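Local coordinates for protein 7,8-dihydro-6-hydroxymethylpterin pyrophosphokinase-dihydropteroate synthase (Plasmodium falciparum, PDB 6JWS) that probably catalyses two successive steps of folate biosynthesis, the pyrophosphorylation of 6-hydroxymethyl-7,8-dihydropterin by ATP and the condensation of the resulting diphosphate with 4-aminobenzoate into 7,8-dihydropteroate, at residues S525-H530 with L573-L578; P601-Y606 with V682-V687. The protein carries 1 engineered substitution. All blocks are in the same frame, centred on the assembly; numbering follows the deposited sequence.

Contact 1. Residues S525-H530 with L573-L578; sequences SVVLMH and LFDIGL. With PT1 (pteroic acid), chain I; ACT (acetate ion), chain M.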
loop_
_atom_site.group_PDB
_atom_site.type_symbol
_atom_site.label_atom_id
_atom_site.label_comp_id
_atom_site.label_asym_id
_atom_site.label_seq_id
_atom_site.Cartn_x
_atom_site.Cartn_y
_atom_site.Cartn_z
ATOM N N SER B 525 4.968 20.905 22.330
ATOM C CA SER B 525 4.718 19.514 22.004
ATOM C C SER B 525 5.946 18.680 22.321
ATOM O O SER B 525 7.049 19.204 22.468
ATOM C CB SER B 525 4.337 19.402 20.574
ATOM O OG SER B 525 3.064 19.985 20.409
ATOM N N VAL B 526 5.751 17.361 22.364
ATOM C CA VAL B 526 6.791 16.488 22.865
ATOM C C VAL B 526 6.676 15.132 22.183
ATOM O O VAL B 526 5.568 14.602 22.047
ATOM C CB VAL B 526 6.731 16.363 24.399
ATOM C CG1 VAL B 526 5.335 16.013 24.926
ATOM C CG2 VAL B 526 7.803 15.408 24.924
ATOM N N VAL B 527 7.840 14.591 21.784
ATOM C CA VAL B 527 7.936 13.230 21.303
ATOM C C VAL B 527 8.430 12.355 22.462
ATOM O O VAL B 527 9.445 12.656 23.083
ATOM C CB VAL B 527 8.856 13.157 20.064
ATOM C CG1 VAL B 527 8.888 11.757 19.443
ATOM C CG2 VAL B 527 8.482 14.205 19.004
ATOM N N LEU B 528 7.697 11.269 22.759
ATOM C CA LEU B 528 8.149 10.285 23.723
ATOM C C LEU B 528 8.592 9.030 22.982
ATOM O O LEU B 528 7.819 8.434 22.215
ATOM C CB LEU B 528 7.013 9.945 24.693
ATOM C CG LEU B 528 6.362 11.125 25.415
ATOM C CD1 LEU B 528 5.105 10.649 26.149
ATOM C CD2 LEU B 528 7.354 11.803 26.373
ATOM N N MET B 529 9.825 8.607 23.252
ATOM C CA MET B 529 10.349 7.438 22.567
ATOM C C MET B 529 10.652 6.327 23.578
ATOM O O MET B 529 11.072 6.616 24.696
ATOM C CB MET B 529 11.623 7.800 21.792
ATOM C CG MET B 529 12.000 6.784 20.739
ATOM S SD MET B 529 13.719 6.990 20.195
ATOM C CE MET B 529 14.550 6.082 21.505
ATOM N N HIS B 530 10.470 5.070 23.162
ATOM C CA HIS B 530 10.897 3.901 23.920
ATOM C C HIS B 530 12.337 3.504 23.584
ATOM O O HIS B 530 12.690 3.306 22.422
ATOM C CB HIS B 530 10.012 2.687 23.617
ATOM C CG HIS B 530 10.481 1.468 24.344
ATOM N ND1 HIS B 530 11.386 0.579 23.792
ATOM C CD2 HIS B 530 10.193 0.998 25.585
ATOM C CE1 HIS B 530 11.646 -0.388 24.649
ATOM N NE2 HIS B 530 10.941 -0.144 25.768
ATOM N N LEU B 573 3.396 12.927 21.101
ATOM C CA LEU B 573 3.577 11.999 19.998
ATOM C C LEU B 573 4.354 10.787 20.492
ATOM O O LEU B 573 5.126 10.905 21.449
ATOM C CB LEU B 573 4.311 12.746 18.891
ATOM C CG LEU B 573 3.573 14.003 18.417
ATOM C CD1 LEU B 573 4.340 15.249 18.806
ATOM C CD2 LEU B 573 3.387 13.965 16.916
ATOM N N PHE B 574 4.087 9.628 19.870
ATOM C CA PHE B 574 4.678 8.357 20.255
ATOM C C PHE B 574 5.746 7.970 19.250
ATOM O O PHE B 574 5.577 8.190 18.047
ATOM C CB PHE B 574 3.651 7.221 20.192
ATOM C CG PHE B 574 2.579 7.241 21.252
ATOM C CD1 PHE B 574 1.785 8.358 21.445
ATOM C CD2 PHE B 574 2.281 6.110 21.983
ATOM C CE1 PHE B 574 0.789 8.348 22.416
ATOM C CE2 PHE B 574 1.310 6.106 22.972
ATOM C CZ PHE B 574 0.571 7.230 23.197
ATOM N N ASP B 575 6.808 7.331 19.766
ATOM C CA ASP B 575 7.883 6.818 18.934
ATOM C C ASP B 575 8.335 5.479 19.517
ATOM O O ASP B 575 8.712 5.403 20.683
ATOM C CB ASP B 575 8.997 7.865 18.768
ATOM C CG ASP B 575 10.115 7.433 17.830
ATOM O OD1 ASP B 575 10.158 6.239 17.463
ATOM O OD2 ASP B 575 10.921 8.301 17.418
ATOM N N ILE B 576 8.326 4.429 18.692
ATOM C CA ILE B 576 8.586 3.057 19.118
ATOM C C ILE B 576 10.088 2.823 19.300
ATOM O O ILE B 576 10.487 1.791 19.835
ATOM C CB ILE B 576 8.041 2.098 18.054
ATOM C CG1 ILE B 576 8.455 2.645 16.685
ATOM C CG2 ILE B 576 6.523 2.017 18.177
ATOM C CD1 ILE B 576 8.583 1.615 15.646
ATOM N N GLY B 577 10.908 3.744 18.778
ATOM C CA GLY B 577 12.357 3.720 18.928
ATOM C C GLY B 577 13.036 2.595 18.145
ATOM O O GLY B 577 13.706 1.741 18.734
ATOM N N LEU B 578 12.903 2.615 16.813
ATOM C CA LEU B 578 13.515 1.569 16.006
ATOM C C LEU B 578 15.021 1.534 16.263
ATOM O O LEU B 578 15.671 2.587 16.344
ATOM C CB LEU B 578 13.225 1.818 14.527
ATOM C CG LEU B 578 11.747 1.772 14.138
ATOM C CD1 LEU B 578 11.558 2.334 12.737
ATOM C CD2 LEU B 578 11.191 0.350 14.226
HETATM C C2 PT1 I . 14.595 8.024 16.684
HETATM C C3 PT1 I . 15.930 8.600 16.845
HETATM C C5 PT1 I . 16.004 9.888 17.543
HETATM N N6 PT1 I . 17.057 8.008 16.381
HETATM C C7 PT1 I . 13.627 9.851 17.844
HETATM N N9 PT1 I . 14.851 10.453 18.000
HETATM C C10 PT1 I . 18.262 8.599 16.598
HETATM N N11 PT1 I . 12.477 10.440 18.335
HETATM C C12 PT1 I . 18.339 9.804 17.285
HETATM C C21 PT1 I . 20.794 1.715 14.453
HETATM O O22 PT1 I . 21.414 1.667 13.356
HETATM O O1 PT1 I . 14.453 6.847 16.062
HETATM N N4 PT1 I . 13.516 8.670 17.178
HETATM N N8 PT1 I . 17.223 10.425 17.723
HETATM C C13 PT1 I . 19.505 7.901 16.116
HETATM N N14 PT1 I . 19.732 6.702 16.969
HETATM C C15 PT1 I . 19.987 5.506 16.389
HETATM C C16 PT1 I . 19.566 4.312 17.014
HETATM C C17 PT1 I . 20.696 5.483 15.144
HETATM C C18 PT1 I . 19.836 3.076 16.378
HETATM C C19 PT1 I . 20.975 4.237 14.530
HETATM C C20 PT1 I . 20.527 3.037 15.138
HETATM O O23 PT1 I . 20.390 0.664 14.978
HETATM C C ACT M . 9.958 -2.406 28.343
HETATM O O ACT M . 11.051 -1.911 27.937
HETATM O OXT ACT M . 9.824 -3.571 28.759
HETATM C CH3 ACT M . 8.689 -1.555 28.265
#
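Residues 525-529 and 573-575 form neighbouring parallel strands whose axes come within 4.7 Å and diverge by 27°, pairing Val527, Leu528 and Met529 with Leu573, Phe574 and Asp575. The straightest of the backbone bonds runs from Leu528 N to Leu573 O (2.9 Å, 179°); that from Asp575 N to Leu528 O is weak, and His530 N to Asp575 O carries the pairing past the strand end. Leu528 and Phe574 share one face, Phe574 packing on Leu555 and Leu559 of helix 547-564. On the other, Met529 and Asp575 run alongside each other, CG to CG at 3.5 Å. Asp575 holds CG anti to its backbone N (chi1 -176°), which sends the carboxylate to the bound pteroate. The methionine chain bends at its last torsion and sets Met529 SD 3.5 Å from pteroate N4. Gly577 N reaches Asp575 OD1 from above the carboxylate plane at 2.9 Å, closing an Asx turn that steadies the group. The second oxygen, Asp575 OD2, accepts from pteroate N11 at 2.8 Å and lies 2.6 Å from pteroate N4. An acid so placed against two pterin nitrogens serves pterin recognition, and its ionisation is probably coupled to the protonation of that ring.

Contact 2. Residues P601-Y606 with V682-V687; sequences PLFIGY and VDLIRV. With PT1 (pteroic acid), chain I.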
loop_
_atom_site.group_PDB
_atom_site.type_symbol
_atom_site.label_atom_id
_atom_site.label_comp_id
_atom_site.label_asym_id
_atom_site.label_seq_id
_atom_site.Cartn_x
_atom_site.Cartn_y
_atom_site.Cartn_z
ATOM N N PRO B 601 -0.785 10.028 17.537
ATOM C CA PRO B 601 0.169 10.707 16.664
ATOM C C PRO B 601 1.460 9.898 16.747
ATOM O O PRO B 601 1.937 9.597 17.840
ATOM C CB PRO B 601 0.337 12.099 17.297
ATOM C CG PRO B 601 -0.811 12.228 18.305
ATOM C CD PRO B 601 -1.099 10.805 18.752
ATOM N N LEU B 602 1.959 9.477 15.585
ATOM C CA LEU B 602 3.072 8.553 15.522
ATOM C C LEU B 602 4.232 9.208 14.765
ATOM O O LEU B 602 4.068 9.699 13.643
ATOM C CB LEU B 602 2.601 7.270 14.832
ATOM C CG LEU B 602 3.676 6.191 14.640
ATOM C CD1 LEU B 602 4.147 5.600 15.977
ATOM C CD2 LEU B 602 3.165 5.078 13.726
ATOM N N PHE B 603 5.410 9.155 15.395
ATOM C CA PHE B 603 6.673 9.708 14.944
ATOM C C PHE B 603 7.666 8.540 14.912
ATOM O O PHE B 603 7.833 7.871 15.923
ATOM C CB PHE B 603 7.073 10.779 15.976
ATOM C CG PHE B 603 8.384 11.493 15.743
ATOM C CD1 PHE B 603 9.589 10.800 15.765
ATOM C CD2 PHE B 603 8.418 12.874 15.543
ATOM C CE1 PHE B 603 10.797 11.457 15.548
ATOM C CE2 PHE B 603 9.623 13.522 15.312
ATOM C CZ PHE B 603 10.810 12.817 15.322
ATOM N N ILE B 604 8.302 8.238 13.766
ATOM C CA ILE B 604 9.277 7.148 13.740
ATOM C C ILE B 604 10.569 7.599 13.073
ATOM O O ILE B 604 10.540 8.492 12.229
ATOM C CB ILE B 604 8.745 5.876 13.039
ATOM C CG1 ILE B 604 8.614 6.063 11.523
ATOM C CG2 ILE B 604 7.437 5.370 13.663
ATOM C CD1 ILE B 604 8.203 4.798 10.774
ATOM N N GLY B 605 11.677 6.921 13.427
ATOM C CA GLY B 605 12.972 7.138 12.817
ATOM C C GLY B 605 13.647 5.825 12.408
ATOM O O GLY B 605 14.166 5.084 13.250
ATOM N N TYR B 606 13.648 5.539 11.101
ATOM C CA TYR B 606 14.269 4.342 10.559
ATOM C C TYR B 606 15.538 4.709 9.791
ATOM O O TYR B 606 16.306 3.833 9.404
ATOM C CB TYR B 606 13.311 3.683 9.563
ATOM C CG TYR B 606 12.843 4.605 8.460
ATOM C CD1 TYR B 606 13.648 4.904 7.359
ATOM C CD2 TYR B 606 11.575 5.154 8.509
ATOM C CE1 TYR B 606 13.203 5.761 6.359
ATOM C CE2 TYR B 606 11.115 6.000 7.515
ATOM C CZ TYR B 606 11.920 6.291 6.427
ATOM O OH TYR B 606 11.431 7.156 5.482
ATOM N N VAL B 682 1.610 6.987 8.991
ATOM C CA VAL B 682 2.530 7.494 9.991
ATOM C C VAL B 682 2.553 9.024 9.892
ATOM O O VAL B 682 2.655 9.581 8.809
ATOM C CB VAL B 682 3.934 6.899 9.773
ATOM C CG1 VAL B 682 4.925 7.450 10.784
ATOM C CG2 VAL B 682 3.896 5.384 9.810
ATOM N N ASP B 683 2.451 9.699 11.033
ATOM C CA ASP B 683 2.316 11.147 11.069
ATOM C C ASP B 683 3.634 11.877 10.801
ATOM O O ASP B 683 3.628 12.925 10.161
ATOM C CB ASP B 683 1.669 11.563 12.384
ATOM C CG ASP B 683 0.321 10.879 12.575
ATOM O OD1 ASP B 683 -0.658 11.312 11.909
ATOM O OD2 ASP B 683 0.258 9.918 13.367
ATOM N N LEU B 684 4.760 11.376 11.317
ATOM C CA LEU B 684 6.043 12.033 11.068
ATOM C C LEU B 684 7.113 10.970 10.880
ATOM O O LEU B 684 7.107 9.960 11.597
ATOM C CB LEU B 684 6.449 12.969 12.214
ATOM C CG LEU B 684 5.496 14.138 12.500
ATOM C CD1 LEU B 684 4.506 13.752 13.598
ATOM C CD2 LEU B 684 6.246 15.394 12.926
ATOM N N ILE B 685 8.021 11.229 9.928
ATOM C CA ILE B 685 9.167 10.364 9.725
ATOM C C ILE B 685 10.430 11.229 9.783
ATOM O O ILE B 685 10.484 12.349 9.236
ATOM C CB ILE B 685 9.033 9.538 8.419
ATOM C CG1 ILE B 685 8.864 10.436 7.185
ATOM C CG2 ILE B 685 7.872 8.542 8.519
ATOM C CD1 ILE B 685 8.929 9.706 5.840
ATOM N N ARG B 686 11.440 10.697 10.479
ATOM C CA ARG B 686 12.648 11.426 10.819
ATOM C C ARG B 686 13.737 10.914 9.890
ATOM O O ARG B 686 14.106 9.743 9.986
ATOM C CB ARG B 686 13.016 11.132 12.286
ATOM C CG ARG B 686 14.185 11.940 12.829
ATOM C CD ARG B 686 14.502 11.459 14.242
ATOM N NE ARG B 686 15.689 12.124 14.742
ATOM C CZ ARG B 686 16.930 11.666 14.614
ATOM N NH1 ARG B 686 17.162 10.499 14.038
ATOM N NH2 ARG B 686 17.935 12.358 15.122
ATOM N N VAL B 687 14.210 11.766 8.976
ATOM C CA VAL B 687 15.029 11.251 7.889
ATOM C C VAL B 687 16.257 12.135 7.661
ATOM O O VAL B 687 16.225 13.352 7.915
ATOM C CB VAL B 687 14.200 11.055 6.595
ATOM C CG1 VAL B 687 13.044 10.068 6.783
ATOM C CG2 VAL B 687 13.704 12.381 6.010
HETATM C C2 PT1 I . 14.595 8.024 16.684
HETATM C C3 PT1 I . 15.930 8.600 16.845
HETATM C C5 PT1 I . 16.004 9.888 17.543
HETATM N N6 PT1 I . 17.057 8.008 16.381
HETATM C C7 PT1 I . 13.627 9.851 17.844
HETATM N N9 PT1 I . 14.851 10.453 18.000
HETATM C C10 PT1 I . 18.262 8.599 16.598
HETATM N N11 PT1 I . 12.477 10.440 18.335
HETATM C C12 PT1 I . 18.339 9.804 17.285
HETATM C C21 PT1 I . 20.794 1.715 14.453
HETATM O O22 PT1 I . 21.414 1.667 13.356
HETATM O O1 PT1 I . 14.453 6.847 16.062
HETATM N N4 PT1 I . 13.516 8.670 17.178
HETATM N N8 PT1 I . 17.223 10.425 17.723
HETATM C C13 PT1 I . 19.505 7.901 16.116
HETATM N N14 PT1 I . 19.732 6.702 16.969
HETATM C C15 PT1 I . 19.987 5.506 16.389
HETATM C C16 PT1 I . 19.566 4.312 17.014
HETATM C C17 PT1 I . 20.696 5.483 15.144
HETATM C C18 PT1 I . 19.836 3.076 16.378
HETATM C C19 PT1 I . 20.975 4.237 14.530
HETATM C C20 PT1 I . 20.527 3.037 15.138
HETATM O O23 PT1 I . 20.390 0.664 14.978
#
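Parallel pairing joins Phe603 to Leu684 and Ile604 to Ile685, and the backbones are most closely tied at the Leu602-Asp683 end. There Asp683 reaches back with OD2 to take Leu602 N at 2.8 Å on its anti lone pair, while Lys386 forms a salt bridge with the same oxygen. Leu602 O accepts from Leu684 N at 2.9 Å, more weakly from Asp683 N, so one carbonyl is gripped twice. Ile604 N then bonds to Leu684 O, and Arg686 N to Ile604 O. The two isoleucines extend together, CG1 of Ile604 being 4.0 Å from CG2 of Ile685, and the Val682 and Ile604 side chains cross at about a right angle, CG1 to CG1. Beyond Gly605 the backbones part: Tyr606 N is 4.4 Å from Arg686 O, and Tyr606 keeps touch through its OH, 3.6 Å from both Ile685 CD1 and Val687 CG1. This looser end is still buried, while Phe603, Gly605 and Arg686 meet the pteroate. Arg686 runs extended from CG to NE, its CD at the edge of the Phe603 ring, and lays one guanidinium face against the pterin with pteroate N8 3.3 Å above the plane; Asp430 holds NE in a salt bridge. Residues 684-687 sit between strands 390-396 and 603-604 in the parallel barrel of the pterin-binding enzyme, with helix 657-680 against Ile604 and Tyr606 and strand 572-575 against Phe603 and Leu684.

In the fold
The two contacts, centred 9 Å apart, follow one another along the chain and meet where strand 572-575 lies beside strand 603-604. Phe574 N lies 3.0 Å from Pro601 O and Phe574 O 2.8 Å from Phe603 N, probable hydrogen bonds that join contact 1 to contact 2. Leu573 CD2 packs against Leu684 CD1 at 3.5 Å, and Asp575 CG packs 3.0 Å from Phe603 O, so the carboxylate of contact 1 rests on the backbone of contact 2. Both contacts line the pteroate pocket. Asn502, Lys609 and Arg610 add further hydrogen bonds to pteroate, so strands, a loop and the start of helix 610-613 hold the ligand from several directions.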